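Local coordinates for protein putative NAD dependent dehydrogenase (Micromonospora echinospora, PDB 6NOR) that binds NAD and probably acts as an oxidoreductase in the biosynthesis of the antibiotic gentamicin, at residues 144-149 and 203-208. Sequence-based numbering, arbitrary orientation.
Sequences NFVYAP and VELCRW. With NAD (nicotinamide-adenine-dinucleotide), chain G.
Val146 is the knob of this contact, and the hollow it fills is built by Glu204, Leu205 and Trp208 on one side of helix 199-209. A chi1 of -66° turns its CG1 away from the carbonyl carbon and in between the three side chains. It lies 3.8 Å from Leu205 CD2 and 4.0 Å from Glu204 CG, while the indole closes the hollow from a third direction. Trp208 contributes a ring face: Val146 CB sits 3.9 Å from the centroid of the six-membered ring, 11° off its normal, a CH-pi contact, with CG1 3.5 Å from Trp208 CE3. The backbone follows, Val146 CA lying over the same ring. Beside this knob, Phe145 meets Leu205 with its CB, 4.1 Å from CD1, and with its carbonyl O, 4.0 Å from CD2; its ring leads off to His201, edge to face.

No direct hydrogen bond joins the segments; a water accepts a weak one from Phe145 N and donates to Glu204 OE1, whose carboxylate also holds His141 through OE2. One residue before Phe145, Asn144 OD1 receives N7N of the nicotinamide amide at 2.8 Å, and Asn144 ND2 rests over the centre of the Phe145 ring. Asn144 thus binds the NAD amide and the 3-10 turn 145-147 supplies the apolar knob, joining the end of the Rossmann sheet to the C-terminal domain, as expected for the two-domain GFO/IDH/MocA fold.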
loop_
_atom_site.group_PDB
_atom_site.type_symbol
_atom_site.label_atom_id
_atom_site.label_comp_id
_atom_site.label_asym_id
_atom_site.label_seq_id
_atom_site.Cartn_x
_atom_site.Cartn_y
_atom_site.Cartn_z
ATOM N N ASN A 144 5.824 -25.301 6.285
ATOM C CA ASN A 144 5.164 -24.451 7.277
ATOM C C ASN A 144 4.191 -23.406 6.745
ATOM O O ASN A 144 3.250 -23.055 7.444
ATOM C CB ASN A 144 6.223 -23.740 8.133
ATOM C CG ASN A 144 7.304 -23.090 7.295
ATOM O OD1 ASN A 144 8.122 -23.775 6.714
ATOM N ND2 ASN A 144 7.294 -21.773 7.215
ATOM N N PHE A 145 4.385 -22.901 5.532
ATOM C CA PHE A 145 3.596 -21.743 5.134
ATOM C C PHE A 145 2.139 -22.076 4.862
ATOM O O PHE A 145 1.292 -21.188 4.895
ATOM C CB PHE A 145 4.223 -21.036 3.921
ATOM C CG PHE A 145 5.564 -20.425 4.224
ATOM C CD1 PHE A 145 5.659 -19.320 5.037
ATOM C CD2 PHE A 145 6.727 -20.988 3.732
ATOM C CE1 PHE A 145 6.895 -18.763 5.338
ATOM C CE2 PHE A 145 7.960 -20.450 4.033
ATOM C CZ PHE A 145 8.047 -19.335 4.831
ATOM N N VAL A 146 1.814 -23.343 4.639
ATOM C CA VAL A 146 0.404 -23.675 4.464
ATOM C C VAL A 146 -0.299 -23.668 5.816
ATOM O O VAL A 146 -1.492 -23.855 5.871
ATOM C CB VAL A 146 0.193 -25.042 3.765
ATOM C CG1 VAL A 146 0.699 -24.994 2.350
ATOM C CG2 VAL A 146 0.890 -26.170 4.537
ATOM N N TYR A 147 0.439 -23.432 6.901
ATOM C CA TYR A 147 -0.179 -23.305 8.225
ATOM C C TYR A 147 -0.161 -21.869 8.721
ATOM O O TYR A 147 -0.637 -21.578 9.811
ATOM C CB TYR A 147 0.529 -24.176 9.287
ATOM C CG TYR A 147 0.594 -25.654 9.014
ATOM C CD1 TYR A 147 1.645 -26.187 8.290
ATOM C CD2 TYR A 147 -0.352 -26.534 9.535
ATOM C CE1 TYR A 147 1.747 -27.548 8.042
ATOM C CE2 TYR A 147 -0.259 -27.920 9.293
ATOM C CZ TYR A 147 0.801 -28.406 8.535
ATOM O OH TYR A 147 0.944 -29.743 8.273
ATOM N N ALA A 148 0.429 -20.980 7.941
ATOM C CA ALA A 148 0.485 -19.577 8.303
ATOM C C ALA A 148 -0.925 -18.997 8.354
ATOM O O ALA A 148 -1.676 -19.094 7.397
ATOM C CB ALA A 148 1.360 -18.789 7.308
ATOM N N PRO A 149 -1.276 -18.389 9.485
ATOM C CA PRO A 149 -2.609 -17.860 9.793
ATOM C C PRO A 149 -3.181 -16.995 8.662
ATOM O O PRO A 149 -4.344 -17.130 8.279
ATOM C CB PRO A 149 -2.360 -17.016 11.039
ATOM C CG PRO A 149 -1.139 -17.594 11.648
ATOM C CD PRO A 149 -0.292 -18.070 10.531
ATOM N N VAL A 203 5.560 -24.377 -4.665
ATOM C CA VAL A 203 4.757 -25.427 -5.290
ATOM C C VAL A 203 3.701 -25.951 -4.322
ATOM O O VAL A 203 2.569 -26.159 -4.707
ATOM C CB VAL A 203 5.625 -26.575 -5.801
ATOM C CG1 VAL A 203 4.754 -27.721 -6.239
ATOM C CG2 VAL A 203 6.476 -26.095 -6.976
ATOM N N GLU A 204 4.050 -26.119 -3.056
ATOM C CA GLU A 204 3.066 -26.583 -2.093
ATOM C C GLU A 204 1.921 -25.556 -1.953
ATOM O O GLU A 204 0.746 -25.930 -1.963
ATOM C CB GLU A 204 3.723 -26.867 -0.731
ATOM C CG GLU A 204 2.821 -27.609 0.258
ATOM C CD GLU A 204 3.561 -28.157 1.496
ATOM O OE1 GLU A 204 4.711 -27.743 1.750
ATOM O OE2 GLU A 204 2.981 -29.003 2.221
ATOM N N LEU A 205 2.269 -24.272 -1.851
ATOM C CA LEU A 205 1.275 -23.199 -1.744
ATOM C C LEU A 205 0.367 -23.135 -2.955
ATOM O O LEU A 205 -0.834 -23.025 -2.794
ATOM C CB LEU A 205 1.949 -21.851 -1.552
ATOM C CG LEU A 205 2.535 -21.686 -0.156
ATOM C CD1 LEU A 205 3.524 -20.519 -0.094
ATOM C CD2 LEU A 205 1.404 -21.524 0.864
ATOM N N CYS A 206 0.937 -23.219 -4.159
ATOM C CA CYS A 206 0.135 -23.240 -5.389
ATOM C C CYS A 206 -0.924 -24.339 -5.402
ATOM O O CYS A 206 -2.099 -24.058 -5.611
ATOM C CB CYS A 206 1.012 -23.430 -6.626
ATOM S SG CYS A 206 1.691 -21.965 -7.362
ATOM N N ARG A 207 -0.493 -25.590 -5.233
ATOM C CA ARG A 207 -1.398 -26.747 -5.156
ATOM C C ARG A 207 -2.531 -26.503 -4.203
ATOM O O ARG A 207 -3.691 -26.669 -4.525
ATOM C CB ARG A 207 -0.678 -27.989 -4.646
ATOM C CG ARG A 207 0.185 -28.700 -5.584
ATOM C CD ARG A 207 0.708 -29.969 -4.903
ATOM N NE ARG A 207 -0.218 -31.100 -4.983
ATOM C CZ ARG A 207 -0.659 -31.771 -3.926
ATOM N NH1 ARG A 207 -0.292 -31.409 -2.706
ATOM N NH2 ARG A 207 -1.478 -32.793 -4.085
ATOM N N TRP A 208 -2.139 -26.137 -2.998
ATOM C CA TRP A 208 -3.031 -25.999 -1.869
ATOM C C TRP A 208 -4.055 -24.920 -2.099
ATOM O O TRP A 208 -5.237 -25.130 -1.864
ATOM C CB TRP A 208 -2.211 -25.701 -0.628
ATOM C CG TRP A 208 -2.980 -25.388 0.606
ATOM C CD1 TRP A 208 -3.900 -26.189 1.240
ATOM C CD2 TRP A 208 -2.847 -24.214 1.410
ATOM N NE1 TRP A 208 -4.352 -25.566 2.375
ATOM C CE2 TRP A 208 -3.717 -24.357 2.505
ATOM C CE3 TRP A 208 -2.078 -23.050 1.304
ATOM C CZ2 TRP A 208 -3.841 -23.380 3.486
ATOM C CZ3 TRP A 208 -2.203 -22.077 2.285
ATOM C CH2 TRP A 208 -3.079 -22.247 3.355
HETATM P PA NAD G . 22.042 -25.038 9.032
HETATM O O1A NAD G . 23.325 -25.113 8.168
HETATM O O2A NAD G . 21.870 -23.743 9.730
HETATM O O5B NAD G . 22.083 -26.179 10.108
HETATM C C5B NAD G . 22.378 -27.500 9.691
HETATM C C4B NAD G . 22.806 -28.259 10.974
HETATM O O4B NAD G . 22.827 -29.545 10.772
HETATM C C3B NAD G . 24.224 -27.871 11.324
HETATM O O3B NAD G . 24.266 -27.575 12.655
HETATM C C2B NAD G . 25.057 -29.144 11.010
HETATM O O2B NAD G . 26.207 -29.191 11.931
HETATM C C1B NAD G . 24.235 -30.071 11.294
HETATM N N9A NAD G . 24.484 -31.310 10.582
HETATM C C8A NAD G . 24.985 -31.519 9.348
HETATM N N7A NAD G . 24.977 -32.856 9.121
HETATM C C5A NAD G . 24.481 -33.460 10.201
HETATM C C6A NAD G . 24.271 -34.773 10.503
HETATM N N6A NAD G . 24.531 -35.865 9.705
HETATM N N1A NAD G . 23.740 -35.113 11.668
HETATM C C2A NAD G . 23.427 -34.160 12.580
HETATM N N3A NAD G . 23.646 -32.856 12.284
HETATM C C4A NAD G . 24.164 -32.506 11.102
HETATM O O3 NAD G . 20.844 -25.320 8.087
HETATM P PN NAD G . 19.307 -24.973 8.321
HETATM O O1N NAD G . 18.847 -25.131 9.733
HETATM O O2N NAD G . 19.020 -23.572 7.808
HETATM O O5D NAD G . 18.511 -26.003 7.435
HETATM C C5D NAD G . 18.303 -27.332 7.874
HETATM C C4D NAD G . 17.044 -27.899 7.188
HETATM O O4D NAD G . 15.985 -27.175 7.409
HETATM C C3D NAD G . 17.224 -27.891 5.640
HETATM O O3D NAD G . 16.711 -28.995 5.151
HETATM C C2D NAD G . 16.465 -26.627 5.186
HETATM O O2D NAD G . 16.019 -26.796 3.774
HETATM C C1D NAD G . 15.462 -26.561 6.015
HETATM N N1N NAD G . 15.005 -25.219 6.222
HETATM C C2N NAD G . 13.636 -24.992 6.306
HETATM C C3N NAD G . 13.131 -23.705 6.507
HETATM C C7N NAD G . 11.603 -23.537 6.565
HETATM O O7N NAD G . 11.128 -22.465 6.645
HETATM N N7N NAD G . 10.773 -24.689 6.489
HETATM C C4N NAD G . 13.969 -22.619 6.617
HETATM C C5N NAD G . 15.345 -22.840 6.544
HETATM C C6N NAD G . 15.859 -24.150 6.342
HETATM O O HOH W 1 5.091 -24.609 2.671
#